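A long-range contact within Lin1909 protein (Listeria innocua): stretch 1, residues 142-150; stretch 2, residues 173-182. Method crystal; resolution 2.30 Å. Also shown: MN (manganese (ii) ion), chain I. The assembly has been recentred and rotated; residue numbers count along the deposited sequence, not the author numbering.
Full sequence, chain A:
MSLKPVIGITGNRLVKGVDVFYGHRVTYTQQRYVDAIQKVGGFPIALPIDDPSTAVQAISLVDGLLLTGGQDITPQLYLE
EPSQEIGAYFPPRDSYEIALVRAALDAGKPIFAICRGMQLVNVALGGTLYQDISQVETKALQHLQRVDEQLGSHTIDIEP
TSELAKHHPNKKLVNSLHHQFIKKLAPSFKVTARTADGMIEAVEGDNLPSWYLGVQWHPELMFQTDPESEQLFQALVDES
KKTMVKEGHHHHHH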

# COMPACT_ATOMS: atom_id res chain seq x y z
N GLN A 142 -19.61 21.85 -7.14
CA GLN A 142 -18.68 20.74 -7.22
C GLN A 142 -18.94 19.97 -8.49
O GLN A 142 -20.09 19.62 -8.79
CB GLN A 142 -18.85 19.78 -6.04
CG GLN A 142 -17.74 18.74 -5.99
CD GLN A 142 -17.85 17.81 -4.80
OE1 GLN A 142 -18.67 16.89 -4.79
NE2 GLN A 142 -17.04 18.06 -3.78
N HIS A 143 -17.88 19.71 -9.26
CA HIS A 143 -18.04 18.95 -10.49
C HIS A 143 -17.25 17.65 -10.47
O HIS A 143 -17.31 16.86 -11.41
CB HIS A 143 -17.70 19.82 -11.69
CG HIS A 143 -18.81 20.77 -12.06
ND1 HIS A 143 -19.84 20.42 -12.91
CD2 HIS A 143 -19.10 22.01 -11.61
CE1 HIS A 143 -20.72 21.40 -12.96
NE2 HIS A 143 -20.29 22.38 -12.18
N LEU A 144 -16.51 17.44 -9.39
CA LEU A 144 -15.78 16.19 -9.19
C LEU A 144 -16.47 15.64 -7.96
O LEU A 144 -16.00 15.81 -6.84
CB LEU A 144 -14.29 16.43 -8.90
CG LEU A 144 -13.51 15.12 -8.71
CD1 LEU A 144 -13.75 14.19 -9.90
CD2 LEU A 144 -12.01 15.43 -8.57
N GLN A 145 -17.62 15.01 -8.18
CA GLN A 145 -18.44 14.48 -7.10
C GLN A 145 -17.78 13.37 -6.30
O GLN A 145 -17.01 12.58 -6.84
CB GLN A 145 -19.78 13.98 -7.66
CG GLN A 145 -19.68 12.69 -8.45
CD GLN A 145 -21.02 12.27 -9.05
OE1 GLN A 145 -21.65 13.03 -9.80
NE2 GLN A 145 -21.46 11.06 -8.73
N ARG A 146 -18.07 13.33 -5.01
CA ARG A 146 -17.53 12.31 -4.12
C ARG A 146 -18.60 11.25 -3.94
O ARG A 146 -18.31 10.12 -3.56
CB ARG A 146 -17.13 12.93 -2.78
CG ARG A 146 -15.94 13.88 -2.87
CD ARG A 146 -14.83 13.26 -3.70
NE ARG A 146 -13.70 14.16 -3.94
CZ ARG A 146 -12.75 13.95 -4.85
NH1 ARG A 146 -12.79 12.86 -5.62
NH2 ARG A 146 -11.75 14.82 -5.00
N VAL A 147 -19.85 11.63 -4.21
CA VAL A 147 -20.98 10.70 -4.14
C VAL A 147 -20.52 9.65 -5.12
O VAL A 147 -19.79 9.96 -6.06
CB VAL A 147 -22.25 11.32 -4.73
CG1 VAL A 147 -23.47 10.53 -4.30
CG2 VAL A 147 -22.33 12.77 -4.34
N ASP A 148 -20.95 8.40 -4.94
CA ASP A 148 -20.47 7.40 -5.88
C ASP A 148 -20.95 7.68 -7.31
O ASP A 148 -22.10 8.05 -7.56
CB ASP A 148 -20.84 5.99 -5.41
CG ASP A 148 -22.27 5.65 -5.65
OD1 ASP A 148 -23.14 6.35 -5.09
OD2 ASP A 148 -22.50 4.68 -6.41
N GLU A 149 -20.00 7.54 -8.23
CA GLU A 149 -20.15 7.78 -9.66
C GLU A 149 -21.46 7.40 -10.32
O GLU A 149 -21.87 8.02 -11.30
CB GLU A 149 -19.01 7.08 -10.40
CG GLU A 149 -18.83 5.64 -9.99
CD GLU A 149 -17.70 4.96 -10.73
OE1 GLU A 149 -16.62 5.59 -10.88
OE2 GLU A 149 -17.89 3.80 -11.16
N GLN A 150 -22.11 6.38 -9.78
CA GLN A 150 -23.35 5.89 -10.36
C GLN A 150 -24.57 6.80 -10.16
O GLN A 150 -25.52 6.75 -10.93
CB GLN A 150 -23.60 4.48 -9.79
CG GLN A 150 -24.55 3.61 -10.57
CD GLN A 150 -24.36 2.13 -10.25
OE1 GLN A 150 -24.21 1.75 -9.09
NE2 GLN A 150 -24.38 1.29 -11.28
MN MN I . -20.55 18.67 -13.96
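Stretch 2 173-182: LVNSLHHQFI

Stretch 2 lies against stretch 1 as a short, bridge-like backbone contact pinned at one end by a shared manganese ion. Residues 142-150 contain no regular helix or strand; stretch 2 leaves a strand at Val174, runs as loop from Asn175 to Gln180 and re-enters a strand at Phe181. The CA atoms come closest at Leu144 and Leu177, 4.4 Å apart, and the two residues form a single beta bridge. Two hydrogen bonds define it: His178 N donates to His143 O (3.0 Å), and Gln145 N donates to Ser176 O (3.0 Å). Since the residues before and after Leu144 pair respectively with those after and before Leu177, the chains run antiparallel here.

The hydroxyl of Ser176 serves both backbone and metal. Its OG donates to His143 O at 2.6 Å and binds the manganese at 2.2 Å, joined there by His143 ND1 at 2.2 Å and His178 NE2 at 2.3 Å. A water, which also donates to Asn175 O at 2.8 Å, and two atoms from elsewhere in the structure complete the ligand set. The His143 ring is further held by Phe181, which directs its edge at the imidazole face, with Phe181 CE2 3.5 Å from His143 CD2 and the planes at 87°. His143 CB, in turn, lies over the face of the His178 ring.

Beyond the bridge, Gln145 points its CB toward stretch 2, and its OE1 accepts a short hydrogen bond from Ser176 N at 2.5 Å. Further along, the side chain of Asn175 reaches back to the main chain of stretch 1, ND2 donating to Glu149 O at 2.9 Å. Leu144 and Leu177 both direct CB away from the opposing stretch, yet their side chains meet at CD1 to CD1, 4.0 Å apart. Together the two stretches bury 512 Å².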

# COMPACT_ATOMS: atom_id res chain seq x y z
N LEU A 173 -31.21 15.33 -12.07
CA LEU A 173 -29.90 15.28 -11.42
C LEU A 173 -28.99 14.36 -12.21
O LEU A 173 -29.34 13.23 -12.54
CB LEU A 173 -30.00 14.82 -9.97
CG LEU A 173 -30.02 15.97 -8.94
CD1 LEU A 173 -31.22 16.88 -9.20
CD2 LEU A 173 -30.08 15.42 -7.53
N VAL A 174 -27.80 14.87 -12.52
CA VAL A 174 -26.82 14.15 -13.31
C VAL A 174 -25.46 14.07 -12.58
O VAL A 174 -25.16 14.91 -11.74
CB VAL A 174 -26.70 14.89 -14.67
CG1 VAL A 174 -25.28 15.33 -14.91
CG2 VAL A 174 -27.24 14.01 -15.77
N ASN A 175 -24.64 13.06 -12.89
CA ASN A 175 -23.36 12.94 -12.20
C ASN A 175 -22.28 13.88 -12.75
O ASN A 175 -22.52 14.58 -13.74
CB ASN A 175 -22.86 11.48 -12.20
CG ASN A 175 -22.69 10.90 -13.59
OD1 ASN A 175 -22.94 11.55 -14.61
ND2 ASN A 175 -22.26 9.64 -13.64
N SER A 176 -21.12 13.91 -12.11
CA SER A 176 -20.06 14.82 -12.53
C SER A 176 -18.67 14.33 -12.09
O SER A 176 -18.43 14.10 -10.91
CB SER A 176 -20.34 16.21 -11.96
OG SER A 176 -19.56 17.22 -12.58
N LEU A 177 -17.77 14.16 -13.06
CA LEU A 177 -16.41 13.69 -12.80
C LEU A 177 -15.42 14.48 -13.65
O LEU A 177 -14.63 13.90 -14.39
CB LEU A 177 -16.27 12.20 -13.16
CG LEU A 177 -16.92 11.15 -12.27
CD1 LEU A 177 -16.51 11.39 -10.82
CD2 LEU A 177 -18.43 11.23 -12.38
N HIS A 178 -15.45 15.80 -13.53
CA HIS A 178 -14.55 16.62 -14.32
C HIS A 178 -14.07 17.87 -13.59
O HIS A 178 -14.69 18.32 -12.62
CB HIS A 178 -15.23 17.01 -15.64
CG HIS A 178 -16.50 17.79 -15.47
ND1 HIS A 178 -16.54 19.16 -15.48
CD2 HIS A 178 -17.78 17.37 -15.27
CE1 HIS A 178 -17.79 19.57 -15.30
NE2 HIS A 178 -18.56 18.50 -15.17
N HIS A 179 -12.92 18.39 -14.02
CA HIS A 179 -12.38 19.59 -13.42
C HIS A 179 -12.13 20.65 -14.49
O HIS A 179 -11.62 21.73 -14.20
CB HIS A 179 -11.09 19.29 -12.63
CG HIS A 179 -9.85 19.27 -13.47
ND1 HIS A 179 -9.57 18.26 -14.37
CD2 HIS A 179 -8.82 20.15 -13.55
CE1 HIS A 179 -8.42 18.53 -14.97
NE2 HIS A 179 -7.95 19.66 -14.50
N GLN A 180 -12.52 20.35 -15.73
CA GLN A 180 -12.37 21.31 -16.82
C GLN A 180 -13.75 21.61 -17.40
O GLN A 180 -14.68 20.81 -17.24
CB GLN A 180 -11.46 20.77 -17.93
CG GLN A 180 -10.04 20.44 -17.49
CD GLN A 180 -9.05 20.53 -18.65
OE1 GLN A 180 -9.34 20.09 -19.75
NE2 GLN A 180 -7.87 21.09 -18.38
N PHE A 181 -13.89 22.76 -18.05
CA PHE A 181 -15.18 23.15 -18.64
C PHE A 181 -15.02 23.86 -19.98
O PHE A 181 -13.96 24.40 -20.31
CB PHE A 181 -15.93 24.14 -17.75
CG PHE A 181 -16.04 23.73 -16.32
CD1 PHE A 181 -14.96 23.88 -15.46
CD2 PHE A 181 -17.23 23.22 -15.83
CE1 PHE A 181 -15.07 23.54 -14.12
CE2 PHE A 181 -17.36 22.87 -14.49
CZ PHE A 181 -16.27 23.03 -13.63
N ILE A 182 -16.10 23.87 -20.76
CA ILE A 182 -16.09 24.58 -22.02
C ILE A 182 -16.05 26.06 -21.62
O ILE A 182 -16.84 26.51 -20.78
CB ILE A 182 -17.38 24.33 -22.84
CG1 ILE A 182 -17.38 22.91 -23.40
CG2 ILE A 182 -17.50 25.39 -23.95
CD1 ILE A 182 -18.47 22.64 -24.44
O HOH W 1 -21.17 16.75 -14.99